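24-sterol C-methyltransferase (Haloferax volcanii, PDB 6F5Z) is a putative S-adenosylmethionine-dependent methyltransferase that forms a complex with the activator Trm112. Local coordinates at residues 170-173 with 178-181. Residues are numbered along the deposited sequence; the frame is centred on the assembly and turned at random.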
# COMPACT_ATOMS: atom_id res chain seq x y z
N GLU B 170 1.55 -8.97 12.15
CA GLU B 170 1.03 -9.09 13.50
C GLU B 170 1.59 -8.01 14.41
O GLU B 170 0.85 -7.42 15.19
CB GLU B 170 1.37 -10.49 14.06
CG GLU B 170 0.68 -11.64 13.32
CD GLU B 170 1.30 -13.02 13.47
OE1 GLU B 170 2.25 -13.19 14.28
OE2 GLU B 170 0.85 -13.95 12.77
N ALA B 171 2.91 -7.73 14.30
CA ALA B 171 3.53 -6.72 15.18
C ALA B 171 2.96 -5.33 14.85
O ALA B 171 2.76 -4.52 15.76
CB ALA B 171 5.03 -6.70 14.97
N PHE B 172 2.73 -5.03 13.56
CA PHE B 172 2.17 -3.72 13.22
C PHE B 172 0.79 -3.58 13.86
O PHE B 172 0.53 -2.57 14.50
CB PHE B 172 2.01 -3.61 11.70
CG PHE B 172 3.21 -3.05 10.97
CD1 PHE B 172 4.50 -3.45 11.31
CD2 PHE B 172 3.05 -2.21 9.88
CE1 PHE B 172 5.62 -2.98 10.58
CE2 PHE B 172 4.16 -1.69 9.20
CZ PHE B 172 5.43 -2.10 9.53
N ARG B 173 -0.03 -4.62 13.74
CA ARG B 173 -1.38 -4.54 14.33
C ARG B 173 -1.29 -4.43 15.85
O ARG B 173 -2.06 -3.68 16.44
CB ARG B 173 -2.23 -5.74 13.92
CG ARG B 173 -2.45 -5.80 12.41
CD ARG B 173 -3.51 -6.81 11.98
NE ARG B 173 -3.56 -6.92 10.51
CZ ARG B 173 -3.09 -7.95 9.81
NH1 ARG B 173 -2.53 -8.99 10.42
NH2 ARG B 173 -3.19 -7.96 8.49
N HIS B 178 -2.64 -0.09 11.17
CA HIS B 178 -3.38 -0.95 10.24
C HIS B 178 -2.43 -1.35 9.13
O HIS B 178 -1.72 -0.49 8.62
CB HIS B 178 -4.51 -0.16 9.57
CG HIS B 178 -5.52 0.38 10.52
ND1 HIS B 178 -5.88 1.72 10.51
CD2 HIS B 178 -6.22 -0.27 11.48
CE1 HIS B 178 -6.82 1.84 11.44
NE2 HIS B 178 -7.05 0.68 12.06
N VAL B 179 -2.42 -2.62 8.73
CA VAL B 179 -1.52 -3.04 7.63
C VAL B 179 -2.24 -2.77 6.31
O VAL B 179 -3.31 -3.35 6.06
CB VAL B 179 -1.11 -4.52 7.77
CG1 VAL B 179 -0.25 -4.98 6.60
CG2 VAL B 179 -0.38 -4.76 9.09
N ALA B 180 -1.62 -1.94 5.47
CA ALA B 180 -2.24 -1.58 4.18
C ALA B 180 -1.73 -2.36 2.99
O ALA B 180 -2.42 -2.45 1.97
CB ALA B 180 -2.06 -0.09 3.91
N GLU B 181 -0.49 -2.87 3.10
CA GLU B 181 0.15 -3.52 1.99
C GLU B 181 1.33 -4.29 2.53
O GLU B 181 1.95 -3.86 3.51
CB GLU B 181 0.69 -2.41 1.04
CG GLU B 181 1.15 -2.94 -0.29
CD GLU B 181 2.64 -2.86 -0.54
OE1 GLU B 181 3.36 -3.81 -0.18
OE2 GLU B 181 3.08 -1.86 -1.16
O HOH W 1 -4.54 -4.41 9.59
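Val-179 sends its CG2 methyl between Phe-172 and Arg-173, two neighbours on the last turn of helix 165-174. CG2 lies 3.7 Å from CB of Phe-172 and 4.0 Å from CG of Arg-173. It stands anti to its own carbonyl carbon because CG1 takes the position opposite the backbone N (chi1 177°). The aromatic ring of Phe-172 meets this methyl obliquely. It also meets the ring of Phe-136, the planes about 20° apart, with Leu-123 of helix 119-129 against it. Arg-173 crosses the valine side chain at about a right angle. Its chain is extended from CG to NE, and CG2 of Val-179 sits 3.9 Å above the guanidinium plane, off toward the rim. NE of Arg-173 donates to a water oxygen 2.8 Å away, which lies in the guanidinium plane, at its edge. The backbone N of Val-179 donates to the same water at 2.9 Å. NH2 of Arg-173 forms a salt bridge with Glu-37 of the second subunit, and Pro-35 of that subunit packs on Val-179. This tight helix-to-strand connection packs helix 165-174 against strand 178-185, sixth in chain order and outermost in this chain's sheet, of the class I (Rossmann-like) methyltransferase fold.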